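Local coordinates for protein manganese-dependent inorganic pyrophosphatase (Methanocaldococcus jannaschii, PDB 2EB0) that hydrolyses inorganic diphosphate to two phosphates as a family II, manganese-dependent pyrophosphatase with DHH and DHHA2 domains, at residues B[15-27]-B[125-139]. Numbering follows the deposited sequence.
Sequences IASAIVLAYFLDC and IGGKKKELKPDLAGL
With CG anti to the backbone N (chi1 162°), the ring of Y23 reaches out from helix 12-25 to the loop 128-133, while K130, whose chain bends at chi3 (81°), brings its ammonium back to the helix end. The ring is thereby sandwiched. Over one face lies L136 CD1, 3.7 Å from the ring centroid in a CH-pi contact; over the opposite face pass K130 CE and NZ, the latter in a cation-pi contact. At the ring's edge the Y23 hydroxyl donates to E131 O, with OH and O 2.6 Å apart and the donor tilted out of the carbonyl plane. K130 shows how one lysine can join two acceptors near the end of a helix: NZ hydrogen-bonds Y23 O at 2.7 Å, where the helix dipole would add to the attraction, and forms a salt bridge to D26 OD1 at 2.8 Å, approached from above the carboxylate plane. Replacing Y23 by an alanine would probably leave E131 O without this donor and open a gap between L136 and the aliphatic part of K130. Nearby, K128 N makes a weak bond to F24 O, and the F24 ring turns its edge to K130 O and, 3.9 Å from CZ, to L132 CG. Toward the other end, I19 CG2 packs on L136 CD2 at 3.7 Å, and A16 CB meets L139 CB at the same distance. Short A16 lets the backbones draw close here, and its side chain lies about 9 Å from a bound manganese ion. The two helical segments run roughly antiparallel, their axes 9.8 Å apart at 144°. Within the DHH domain, helix 12-25 thus packs against helix 134-148 and the loop before it, while L21 and A22 touch strand 2-5 of the parallel sheet, S17 meets helix 109-118 and L139 reaches helix 37-45.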
ATOM      1  N   ILE B  15       1.408 -10.141  17.517  1.00 18.66           N
ATOM      2  CA  ILE B  15       2.487 -10.373  18.473  1.00 18.08           C
ATOM      3  C   ILE B  15       3.639 -11.142  17.842  1.00 18.81           C
ATOM      4  O   ILE B  15       4.778 -10.685  17.880  1.00 18.11           O
ATOM      5  CB  ILE B  15       1.956 -11.129  19.716  1.00 16.04           C
ATOM      6  CG1 ILE B  15       0.940 -10.246  20.454  1.00 17.64           C
ATOM      7  CG2 ILE B  15       3.098 -11.527  20.643  1.00 12.99           C
ATOM      8  CD1 ILE B  15       1.527  -8.962  21.018  1.00 18.47           C
ATOM      9  N   ALA B  16       3.334 -12.298  17.260  1.00 18.86           N
ATOM     10  CA  ALA B  16       4.338 -13.130  16.606  1.00 18.64           C
ATOM     11  C   ALA B  16       5.054 -12.382  15.481  1.00 18.33           C
ATOM     12  O   ALA B  16       6.279 -12.403  15.395  1.00 17.71           O
ATOM     13  CB  ALA B  16       3.686 -14.396  16.055  1.00 15.11           C
ATOM     14  N   SER B  17       4.292 -11.722  14.614  1.00 18.80           N
ATOM     15  CA  SER B  17       4.897 -10.978  13.513  1.00 17.77           C
ATOM     16  C   SER B  17       5.808  -9.853  13.991  1.00 17.50           C
ATOM     17  O   SER B  17       6.797  -9.534  13.339  1.00 17.06           O
ATOM     18  CB  SER B  17       3.816 -10.410  12.596  1.00 13.07           C
ATOM     19  OG  SER B  17       3.138 -11.453  11.914  1.00 17.06           O
ATOM     20  N   ALA B  18       5.473  -9.245  15.122  1.00 16.23           N
ATOM     21  CA  ALA B  18       6.290  -8.166  15.668  1.00 17.51           C
ATOM     22  C   ALA B  18       7.608  -8.727  16.183  1.00 17.36           C
ATOM     23  O   ALA B  18       8.678  -8.177  15.926  1.00 17.08           O
ATOM     24  CB  ALA B  18       5.548  -7.464  16.807  1.00  7.91           C
ATOM     25  N   ILE B  19       7.512  -9.827  16.918  1.00 24.57           N
ATOM     26  CA  ILE B  19       8.681 -10.477  17.494  1.00 25.41           C
ATOM     27  C   ILE B  19       9.626 -11.012  16.418  1.00 26.30           C
ATOM     28  O   ILE B  19      10.818 -10.712  16.422  1.00 29.18           O
ATOM     29  CB  ILE B  19       8.242 -11.643  18.441  1.00 13.83           C
ATOM     30  CG1 ILE B  19       7.711 -11.066  19.750  1.00 12.32           C
ATOM     31  CG2 ILE B  19       9.400 -12.588  18.708  1.00 11.27           C
ATOM     32  CD1 ILE B  19       7.071 -12.088  20.643  1.00 15.18           C
ATOM     33  N   VAL B  20       9.082 -11.791  15.491  1.00 21.50           N
ATOM     34  CA  VAL B  20       9.879 -12.395  14.435  1.00 21.32           C
ATOM     35  C   VAL B  20      10.507 -11.362  13.494  1.00 21.39           C
ATOM     36  O   VAL B  20      11.688 -11.459  13.172  1.00 22.41           O
ATOM     37  CB  VAL B  20       9.028 -13.420  13.647  1.00 15.80           C
ATOM     38  CG1 VAL B  20       9.871 -14.121  12.584  1.00 12.43           C
ATOM     39  CG2 VAL B  20       8.453 -14.447  14.629  1.00 15.73           C
ATOM     40  N   LEU B  21       9.742 -10.358  13.078  1.00 17.62           N
ATOM     41  CA  LEU B  21      10.305  -9.354  12.186  1.00 18.99           C
ATOM     42  C   LEU B  21      11.375  -8.549  12.919  1.00 18.82           C
ATOM     43  O   LEU B  21      12.416  -8.226  12.349  1.00 15.92           O
ATOM     44  CB  LEU B  21       9.214  -8.428  11.640  1.00 22.45           C
ATOM     45  CG  LEU B  21       9.651  -7.470  10.523  1.00 20.70           C
ATOM     46  CD1 LEU B  21      10.314  -8.255   9.399  1.00 18.92           C
ATOM     47  CD2 LEU B  21       8.439  -6.703   9.990  1.00 22.07           C
ATOM     48  N   ALA B  22      11.123  -8.241  14.187  1.00 21.93           N
ATOM     49  CA  ALA B  22      12.086  -7.497  14.994  1.00 22.91           C
ATOM     50  C   ALA B  22      13.387  -8.289  15.070  1.00 23.46           C
ATOM     51  O   ALA B  22      14.475  -7.721  15.025  1.00 26.39           O
ATOM     52  CB  ALA B  22      11.541  -7.270  16.382  1.00 16.19           C
ATOM     53  N   TYR B  23      13.263  -9.604  15.193  1.00 24.67           N
ATOM     54  CA  TYR B  23      14.425 -10.487  15.253  1.00 24.92           C
ATOM     55  C   TYR B  23      15.233 -10.381  13.959  1.00 25.36           C
ATOM     56  O   TYR B  23      16.454 -10.277  13.990  1.00 25.45           O
ATOM     57  CB  TYR B  23      13.965 -11.934  15.455  1.00 24.99           C
ATOM     58  CG  TYR B  23      14.994 -12.988  15.121  1.00 24.18           C
ATOM     59  CD1 TYR B  23      16.026 -13.297  16.005  1.00 26.05           C
ATOM     60  CD2 TYR B  23      14.925 -13.691  13.922  1.00 24.70           C
ATOM     61  CE1 TYR B  23      16.971 -14.290  15.704  1.00 25.77           C
ATOM     62  CE2 TYR B  23      15.859 -14.681  13.606  1.00 25.57           C
ATOM     63  CZ  TYR B  23      16.876 -14.975  14.501  1.00 27.57           C
ATOM     64  OH  TYR B  23      17.796 -15.951  14.180  1.00 29.71           O
ATOM     65  N   PHE B  24      14.541 -10.415  12.822  1.00 21.91           N
ATOM     66  CA  PHE B  24      15.194 -10.327  11.517  1.00 21.32           C
ATOM     67  C   PHE B  24      15.731  -8.930  11.218  1.00 21.87           C
ATOM     68  O   PHE B  24      16.777  -8.780  10.598  1.00 20.48           O
ATOM     69  CB  PHE B  24      14.216 -10.729  10.406  1.00 26.63           C
ATOM     70  CG  PHE B  24      13.972 -12.209  10.310  1.00 26.62           C
ATOM     71  CD1 PHE B  24      12.687 -12.718  10.395  1.00 25.01           C
ATOM     72  CD2 PHE B  24      15.026 -13.090  10.107  1.00 27.36           C
ATOM     73  CE1 PHE B  24      12.453 -14.077  10.279  1.00 28.66           C
ATOM     74  CE2 PHE B  24      14.797 -14.453   9.991  1.00 26.84           C
ATOM     75  CZ  PHE B  24      13.510 -14.944  10.076  1.00 26.80           C
ATOM     76  N   LEU B  25      15.007  -7.909  11.655  1.00 25.55           N
ATOM     77  CA  LEU B  25      15.413  -6.532  11.410  1.00 28.19           C
ATOM     78  C   LEU B  25      16.320  -5.997  12.506  1.00 29.66           C
ATOM     79  O   LEU B  25      16.772  -4.860  12.440  1.00 30.57           O
ATOM     80  CB  LEU B  25      14.176  -5.644  11.272  1.00 31.93           C
ATOM     81  CG  LEU B  25      13.518  -5.540   9.895  1.00 33.15           C
ATOM     82  CD1 LEU B  25      13.533  -6.868   9.174  1.00 36.86           C
ATOM     83  CD2 LEU B  25      12.097  -5.045  10.075  1.00 35.14           C
ATOM     84  N   ASP B  26      16.578  -6.827  13.510  1.00 35.36           N
ATOM     85  CA  ASP B  26      17.433  -6.461  14.634  1.00 36.66           C
ATOM     86  C   ASP B  26      17.019  -5.206  15.387  1.00 36.74           C
ATOM     87  O   ASP B  26      17.859  -4.382  15.741  1.00 37.65           O
ATOM     88  CB  ASP B  26      18.893  -6.319  14.179  1.00 44.50           C
ATOM     89  CG  ASP B  26      19.599  -7.657  14.067  1.00 47.21           C
ATOM     90  OD1 ASP B  26      19.668  -8.381  15.082  1.00 47.78           O
ATOM     91  OD2 ASP B  26      20.088  -7.985  12.967  1.00 49.66           O
ATOM     92  N   CYS B  27      15.724  -5.046  15.624  1.00 27.53           N
ATOM     93  CA  CYS B  27      15.258  -3.898  16.382  1.00 27.65           C
ATOM     94  C   CYS B  27      14.380  -4.401  17.516  1.00 25.25           C
ATOM     95  O   CYS B  27      14.366  -5.600  17.797  1.00 24.28           O
ATOM     96  CB  CYS B  27      14.514  -2.904  15.485  1.00 40.95           C
ATOM     97  SG  CYS B  27      13.161  -3.580  14.535  1.00 45.41           S
ATOM     98  N   ILE B 125      13.117  -6.677   2.795  1.00 25.04           N
ATOM     99  CA  ILE B 125      12.455  -5.711   3.667  1.00 26.83           C
ATOM    100  C   ILE B 125      13.351  -5.252   4.810  1.00 28.91           C
ATOM    101  O   ILE B 125      12.880  -4.652   5.773  1.00 26.14           O
ATOM    102  CB  ILE B 125      11.122  -6.255   4.245  1.00 26.42           C
ATOM    103  CG1 ILE B 125      11.370  -7.447   5.166  1.00 26.33           C
ATOM    104  CG2 ILE B 125      10.189  -6.654   3.104  1.00 27.56           C
ATOM    105  CD1 ILE B 125      10.092  -8.009   5.782  1.00 27.15           C
ATOM    106  N   GLY B 126      14.649  -5.526   4.688  1.00 33.40           N
ATOM    107  CA  GLY B 126      15.586  -5.121   5.717  1.00 35.03           C
ATOM    108  C   GLY B 126      16.166  -6.257   6.539  1.00 37.31           C
ATOM    109  O   GLY B 126      17.058  -6.029   7.354  1.00 37.72           O
ATOM    110  N   GLY B 127      15.663  -7.472   6.326  1.00 42.23           N
ATOM    111  CA  GLY B 127      16.133  -8.636   7.064  1.00 44.84           C
ATOM    112  C   GLY B 127      17.635  -8.840   7.032  1.00 46.38           C
ATOM    113  O   GLY B 127      18.302  -8.397   6.100  1.00 46.81           O
ATOM    114  N   LYS B 128      18.169  -9.528   8.041  1.00 67.04           N
ATOM    115  CA  LYS B 128      19.606  -9.762   8.124  1.00 68.71           C
ATOM    116  C   LYS B 128      20.021 -11.216   7.910  1.00 68.92           C
ATOM    117  O   LYS B 128      21.017 -11.670   8.472  1.00 71.56           O
ATOM    118  CB  LYS B 128      20.136  -9.280   9.477  1.00 83.37           C
ATOM    119  CG  LYS B 128      19.695  -7.872   9.858  1.00 86.21           C
ATOM    120  CD  LYS B 128      20.122  -6.848   8.822  1.00 89.16           C
ATOM    121  CE  LYS B 128      19.616  -5.459   9.179  1.00 89.18           C
ATOM    122  NZ  LYS B 128      20.040  -4.448   8.169  1.00 91.03           N
ATOM    123  N   LYS B 129      19.255 -11.941   7.101  1.00 44.49           N
ATOM    124  CA  LYS B 129      19.546 -13.339   6.776  1.00 42.85           C
ATOM    125  C   LYS B 129      19.849 -14.255   7.959  1.00 41.32           C
ATOM    126  O   LYS B 129      20.643 -15.191   7.843  1.00 41.47           O
ATOM    127  CB  LYS B 129      20.703 -13.413   5.772  1.00 50.85           C
ATOM    128  CG  LYS B 129      20.373 -12.842   4.399  1.00 51.47           C
ATOM    129  CD  LYS B 129      19.392 -13.730   3.639  1.00 52.99           C
ATOM    130  CE  LYS B 129      18.892 -13.051   2.368  1.00 54.79           C
ATOM    131  NZ  LYS B 129      20.001 -12.624   1.464  1.00 53.88           N
ATOM    132  N   LYS B 130      19.201 -13.999   9.089  1.00 42.16           N
ATOM    133  CA  LYS B 130      19.396 -14.812  10.285  1.00 38.21           C
ATOM    134  C   LYS B 130      18.641 -16.132  10.123  1.00 37.06           C
ATOM    135  O   LYS B 130      17.831 -16.278   9.207  1.00 37.47           O
ATOM    136  CB  LYS B 130      18.904 -14.024  11.501  1.00 34.52           C
ATOM    137  CG  LYS B 130      19.561 -12.648  11.584  1.00 34.64           C
ATOM    138  CD  LYS B 130      18.936 -11.734  12.614  1.00 35.09           C
ATOM    139  CE  LYS B 130      19.440 -12.019  14.007  1.00 37.67           C
ATOM    140  NZ  LYS B 130      18.895 -11.028  14.977  1.00 35.38           N
ATOM    141  N   GLU B 131      18.910 -17.104  10.986  0.50 14.30           N
ATOM    142  CA  GLU B 131      18.225 -18.381  10.869  0.50 12.61           C
ATOM    143  C   GLU B 131      16.952 -18.441  11.703  0.50 11.48           C
ATOM    144  O   GLU B 131      16.917 -17.987  12.844  0.50  9.78           O
ATOM    145  CB  GLU B 131      19.146 -19.531  11.278  0.50 27.68           C
ATOM    146  CG  GLU B 131      18.449 -20.882  11.258  0.50 29.46           C
ATOM    147  CD  GLU B 131      19.330 -22.023  11.724  0.50 31.68           C
ATOM    148  OE1 GLU B 131      18.824 -23.160  11.801  1.00 33.60           O
ATOM    149  OE2 GLU B 131      20.522 -21.792  12.012  1.00 34.05           O
ATOM    150  N   LEU B 132      15.908 -19.020  11.129  1.00 27.02           N
ATOM    151  CA  LEU B 132      14.635 -19.151  11.828  1.00 28.65           C
ATOM    152  C   LEU B 132      14.689 -20.342  12.773  1.00 27.37           C
ATOM    153  O   LEU B 132      14.595 -21.486  12.341  1.00 30.16           O
ATOM    154  CB  LEU B 132      13.493 -19.374  10.837  1.00 26.48           C
ATOM    155  CG  LEU B 132      12.215 -18.550  10.974  1.00 27.15           C
ATOM    156  CD1 LEU B 132      11.050 -19.406  10.470  1.00 26.48           C
ATOM    157  CD2 LEU B 132      11.980 -18.134  12.415  1.00 24.76           C
ATOM    158  N   LYS B 133      14.834 -20.072  14.061  1.00 30.76           N
ATOM    159  CA  LYS B 133      14.885 -21.136  15.046  1.00 29.83           C
ATOM    160  C   LYS B 133      13.498 -21.738  15.253  1.00 29.26           C
ATOM    161  O   LYS B 133      12.487 -21.128  14.907  1.00 29.79           O
ATOM    162  CB  LYS B 133      15.438 -20.598  16.373  1.00 42.62           C
ATOM    163  CG  LYS B 133      16.905 -20.190  16.291  1.00 44.96           C
ATOM    164  CD  LYS B 133      17.741 -21.362  15.800  1.00 46.94           C
ATOM    165  CE  LYS B 133      19.169 -20.959  15.484  1.00 48.91           C
ATOM    166  NZ  LYS B 133      19.990 -22.151  15.127  1.00 47.83           N
ATOM    167  N   PRO B 134      13.436 -22.948  15.824  1.00 24.74           N
ATOM    168  CA  PRO B 134      12.168 -23.632  16.075  1.00 24.86           C
ATOM    169  C   PRO B 134      11.149 -22.816  16.867  1.00 24.87           C
ATOM    170  O   PRO B 134       9.958 -22.824  16.540  1.00 21.82           O
ATOM    171  CB  PRO B 134      12.596 -24.899  16.808  1.00 26.53           C
ATOM    172  CG  PRO B 134      13.857 -24.496  17.461  1.00 31.36           C
ATOM    173  CD  PRO B 134      14.554 -23.723  16.378  1.00 28.23           C
ATOM    174  N   ASP B 135      11.605 -22.114  17.901  1.00 24.00           N
ATOM    175  CA  ASP B 135      10.683 -21.310  18.700  1.00 25.10           C
ATOM    176  C   ASP B 135       9.994 -20.224  17.879  1.00 23.89           C
ATOM    177  O   ASP B 135       8.768 -20.121  17.903  1.00 23.86           O
ATOM    178  CB  ASP B 135      11.385 -20.693  19.920  1.00 34.93           C
ATOM    179  CG  ASP B 135      12.619 -19.884  19.558  1.00 38.93           C
ATOM    180  OD1 ASP B 135      13.208 -19.299  20.495  1.00 39.25           O
ATOM    181  OD2 ASP B 135      13.007 -19.829  18.362  1.00 40.16           O
ATOM    182  N   LEU B 136      10.766 -19.424  17.147  1.00 22.30           N
ATOM    183  CA  LEU B 136      10.168 -18.374  16.331  1.00 22.15           C
ATOM    184  C   LEU B 136       9.362 -18.994  15.193  1.00 21.85           C
ATOM    185  O   LEU B 136       8.348 -18.433  14.769  1.00 22.12           O
ATOM    186  CB  LEU B 136      11.237 -17.431  15.773  1.00 24.54           C
ATOM    187  CG  LEU B 136      11.958 -16.563  16.804  1.00 24.24           C
ATOM    188  CD1 LEU B 136      12.907 -15.626  16.085  1.00 25.28           C
ATOM    189  CD2 LEU B 136      10.954 -15.765  17.620  1.00 24.70           C
ATOM    190  N   ALA B 137       9.802 -20.156  14.706  1.00 20.95           N
ATOM    191  CA  ALA B 137       9.073 -20.840  13.641  1.00 20.90           C
ATOM    192  C   ALA B 137       7.713 -21.252  14.218  1.00 20.40           C
ATOM    193  O   ALA B 137       6.695 -21.246  13.522  1.00 17.03           O
ATOM    194  CB  ALA B 137       9.839 -22.067  13.172  1.00 12.84           C
ATOM    195  N   GLY B 138       7.717 -21.594  15.504  1.00 21.08           N
ATOM    196  CA  GLY B 138       6.494 -21.984  16.180  1.00 20.97           C
ATOM    197  C   GLY B 138       5.515 -20.831  16.291  1.00 20.91           C
ATOM    198  O   GLY B 138       4.307 -21.041  16.206  1.00 21.74           O
ATOM    199  N   LEU B 139       6.019 -19.613  16.491  1.00 21.00           N
ATOM    200  CA  LEU B 139       5.138 -18.448  16.599  1.00 20.94           C
ATOM    201  C   LEU B 139       4.487 -18.137  15.264  1.00 20.33           C
ATOM    202  O   LEU B 139       3.297 -17.831  15.200  1.00 19.24           O
ATOM    203  CB  LEU B 139       5.895 -17.198  17.053  1.00 22.58           C
ATOM    204  CG  LEU B 139       6.573 -17.117  18.418  1.00 26.15           C
ATOM    205  CD1 LEU B 139       6.951 -15.660  18.644  1.00 25.90           C
ATOM    206  CD2 LEU B 139       5.659 -17.608  19.539  1.00 26.49           C
TER